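Local coordinates for protein TRAP dicarboxylate transporter-DctP subunit (Desulfovibrio salexigens, PDB 4N6D) that probably captures an organic acid or related small solute in the periplasm and delivers it to a TRAP-type membrane transporter, at residues T194-Q199 / F218-C222. Residues are numbered along the deposited sequence; the frame is centred on the assembly and turned at random.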
ATOM      1  N   THR A 194       4.502  -4.057 -20.727  1.00 30.63           N
ATOM      2  CA  THR A 194       3.059  -4.246 -20.633  1.00 24.36           C
ATOM      3  C   THR A 194       2.290  -3.490 -21.715  1.00 24.76           C
ATOM      4  O   THR A 194       1.376  -4.054 -22.320  1.00 29.00           O
ATOM      5  CB  THR A 194       2.603  -3.908 -19.241  1.00 23.63           C
ATOM      6  OG1 THR A 194       3.441  -4.625 -18.319  1.00 30.83           O
ATOM      7  CG2 THR A 194       1.148  -4.316 -19.021  1.00 25.21           C
ATOM      8  N   PRO A 195       2.689  -2.240 -22.004  1.00 32.61           N
ATOM      9  CA  PRO A 195       2.045  -1.516 -23.111  1.00 35.85           C
ATOM     10  C   PRO A 195       2.023  -2.304 -24.422  1.00 31.51           C
ATOM     11  O   PRO A 195       0.980  -2.391 -25.071  1.00 29.56           O
ATOM     12  CB  PRO A 195       2.906  -0.256 -23.259  1.00 36.00           C
ATOM     13  CG  PRO A 195       3.494  -0.048 -21.890  1.00 38.19           C
ATOM     14  CD  PRO A 195       3.697  -1.416 -21.309  1.00 33.31           C
ATOM     15  N   GLU A 196       3.149  -2.883 -24.808  1.00 37.26           N
ATOM     16  CA  GLU A 196       3.217  -3.596 -26.085  1.00 41.43           C
ATOM     17  C   GLU A 196       2.411  -4.883 -25.988  1.00 37.83           C
ATOM     18  O   GLU A 196       1.704  -5.281 -26.932  1.00 33.20           O
ATOM     19  CB  GLU A 196       4.670  -3.910 -26.459  1.00 46.52           C
ATOM     20  CG  GLU A 196       4.852  -4.389 -27.894  1.00 50.15           C
ATOM     21  CD  GLU A 196       6.204  -5.052 -28.126  1.00 60.02           C
ATOM     22  OE1 GLU A 196       7.212  -4.537 -27.598  1.00 62.37           O
ATOM     23  OE2 GLU A 196       6.257  -6.087 -28.836  1.00 63.14           O
ATOM     24  N   ALA A 197       2.539  -5.530 -24.832  1.00 32.87           N
ATOM     25  CA  ALA A 197       1.783  -6.734 -24.509  1.00 34.69           C
ATOM     26  C   ALA A 197       0.286  -6.493 -24.597  1.00 31.30           C
ATOM     27  O   ALA A 197      -0.453  -7.342 -25.093  1.00 34.49           O
ATOM     28  CB  ALA A 197       2.147  -7.217 -23.124  1.00 32.37           C
ATOM     29  N   LEU A 198      -0.158  -5.339 -24.108  1.00 26.22           N
ATOM     30  CA  LEU A 198      -1.570  -4.986 -24.162  1.00 29.59           C
ATOM     31  C   LEU A 198      -1.992  -4.838 -25.625  1.00 30.67           C
ATOM     32  O   LEU A 198      -3.019  -5.365 -26.054  1.00 32.14           O
ATOM     33  CB  LEU A 198      -1.820  -3.679 -23.408  1.00 30.00           C
ATOM     34  CG  LEU A 198      -1.871  -3.775 -21.878  1.00 23.30           C
ATOM     35  CD1 LEU A 198      -1.724  -2.399 -21.240  1.00 22.85           C
ATOM     36  CD2 LEU A 198      -3.168  -4.444 -21.444  1.00 23.59           C
ATOM     37  N   GLN A 199      -1.188  -4.119 -26.391  1.00 30.90           N
ATOM     38  CA  GLN A 199      -1.517  -3.877 -27.792  1.00 38.11           C
ATOM     39  C   GLN A 199      -1.584  -5.180 -28.583  1.00 45.07           C
ATOM     40  O   GLN A 199      -2.412  -5.323 -29.484  1.00 47.79           O
ATOM     41  CB  GLN A 199      -0.500  -2.915 -28.409  1.00 46.19           C
ATOM     42  CG  GLN A 199      -0.689  -1.482 -27.924  1.00 52.60           C
ATOM     43  CD  GLN A 199       0.507  -0.594 -28.204  1.00 55.09           C
ATOM     44  OE1 GLN A 199       1.592  -1.080 -28.524  1.00 57.98           O
ATOM     45  NE2 GLN A 199       0.314   0.717 -28.079  1.00 53.47           N
ATOM     46  N   PHE A 218      -1.373   4.321 -18.850  1.00 15.22           N
ATOM     47  CA  PHE A 218      -2.126   3.119 -19.189  1.00 12.71           C
ATOM     48  C   PHE A 218      -3.539   3.411 -19.693  1.00  9.75           C
ATOM     49  O   PHE A 218      -4.149   2.578 -20.359  1.00 13.35           O
ATOM     50  CB  PHE A 218      -2.140   2.124 -18.030  1.00 11.55           C
ATOM     51  CG  PHE A 218      -0.894   1.304 -17.949  1.00 15.04           C
ATOM     52  CD1 PHE A 218      -0.580   0.417 -18.961  1.00 20.03           C
ATOM     53  CD2 PHE A 218      -0.035   1.424 -16.878  1.00 19.61           C
ATOM     54  CE1 PHE A 218       0.570  -0.329 -18.901  1.00 23.44           C
ATOM     55  CE2 PHE A 218       1.120   0.679 -16.819  1.00 24.25           C
ATOM     56  CZ  PHE A 218       1.420  -0.191 -17.830  1.00 21.86           C
ATOM     57  N   ALA A 219      -4.061   4.599 -19.401  1.00 11.21           N
ATOM     58  CA  ALA A 219      -5.397   4.958 -19.833  1.00 11.67           C
ATOM     59  C   ALA A 219      -5.501   5.076 -21.352  1.00 12.18           C
ATOM     60  O   ALA A 219      -6.591   4.983 -21.891  1.00 11.27           O
ATOM     61  CB  ALA A 219      -5.832   6.255 -19.197  1.00 12.02           C
ATOM     62  N   GLU A 220      -4.378   5.267 -22.050  1.00 14.96           N
ATOM     63  CA  GLU A 220      -4.451   5.361 -23.500  1.00 14.37           C
ATOM     64  C   GLU A 220      -4.977   4.060 -24.076  1.00 15.95           C
ATOM     65  O   GLU A 220      -5.694   4.057 -25.071  1.00 12.70           O
ATOM     66  CB  GLU A 220      -3.106   5.703 -24.139  1.00 16.00           C
ATOM     67  CG  GLU A 220      -3.216   5.911 -25.656  1.00 16.71           C
ATOM     68  CD  GLU A 220      -2.063   6.685 -26.233  1.00 26.52           C
ATOM     69  OE1 GLU A 220      -1.015   6.768 -25.570  1.00 23.96           O
ATOM     70  OE2 GLU A 220      -2.209   7.211 -27.359  1.00 23.52           O
ATOM     71  N   ILE A 221      -4.607   2.962 -23.431  1.00 11.77           N
ATOM     72  CA  ILE A 221      -4.934   1.632 -23.900  1.00 13.58           C
ATOM     73  C   ILE A 221      -6.103   1.013 -23.134  1.00 10.66           C
ATOM     74  O   ILE A 221      -6.980   0.390 -23.736  1.00 14.31           O
ATOM     75  CB  ILE A 221      -3.710   0.713 -23.758  1.00 15.39           C
ATOM     76  CG1 ILE A 221      -2.555   1.249 -24.602  1.00 18.27           C
ATOM     77  CG2 ILE A 221      -4.072  -0.706 -24.161  1.00 19.07           C
ATOM     78  CD1 ILE A 221      -1.264   0.487 -24.384  1.00 23.35           C
ATOM     79  N   CYS A 222      -6.121   1.195 -21.812  1.00 14.99           N
ATOM     80  CA  CYS A 222      -7.135   0.575 -20.963  1.00 14.34           C
ATOM     81  C   CYS A 222      -8.097   1.634 -20.501  1.00 10.10           C
ATOM     82  O   CYS A 222      -7.823   2.339 -19.539  1.00 11.70           O
ATOM     83  CB  CYS A 222      -6.509  -0.060 -19.730  1.00 15.20           C
ATOM     84  SG  CYS A 222      -5.287  -1.316 -20.131  1.00 15.79           S
TER
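In one lobe of this solute-binding protein, the short helix 194-200 packs against the turn that leads into strand 224-226, and Leu198 and Phe218 meet at the middle of an apolar seam with no hydrogen bond across it. Leu198 CD1 lies 3.8 Å from Phe218 CD1, the two side chains crossing at about a right angle. Thr194 and Pro195, at the start of the helix, reach the same ring near its CE1 corner: Thr194 brings CG2 to 4.0 Å from Phe218 CE1, and Pro195 brings CD to 4.1 Å from that carbon. A chi1 of -51° sets Thr194 OG1 beside the backbone N, where it hydrogen-bonds to Pro190 O, and leaves the methyl CG2 opposite N, against the ring.

The chain belongs to family 7 of the bacterial extracellular solute-binding proteins, which have the two-lobed periplasmic binding protein fold, and the contact joins two pieces of chain that flank the outer strand 205-208 in sequence. Phe218 O accepts from both Ile221 N and Cys222 N, closing the turn that offers Ile221 to the helix. The two branches of Ile221 divide the work: CG2 rests 3.8 Å from Leu198 CB, whereas CD1 extends to 3.7 Å from Pro195 O and also meets Gln199 NE2, 4.0 Å away, at the more open margin. On the buried side, Cys222 SG sits by the fork of Leu198, 3.9 Å from CD1 of that leucine.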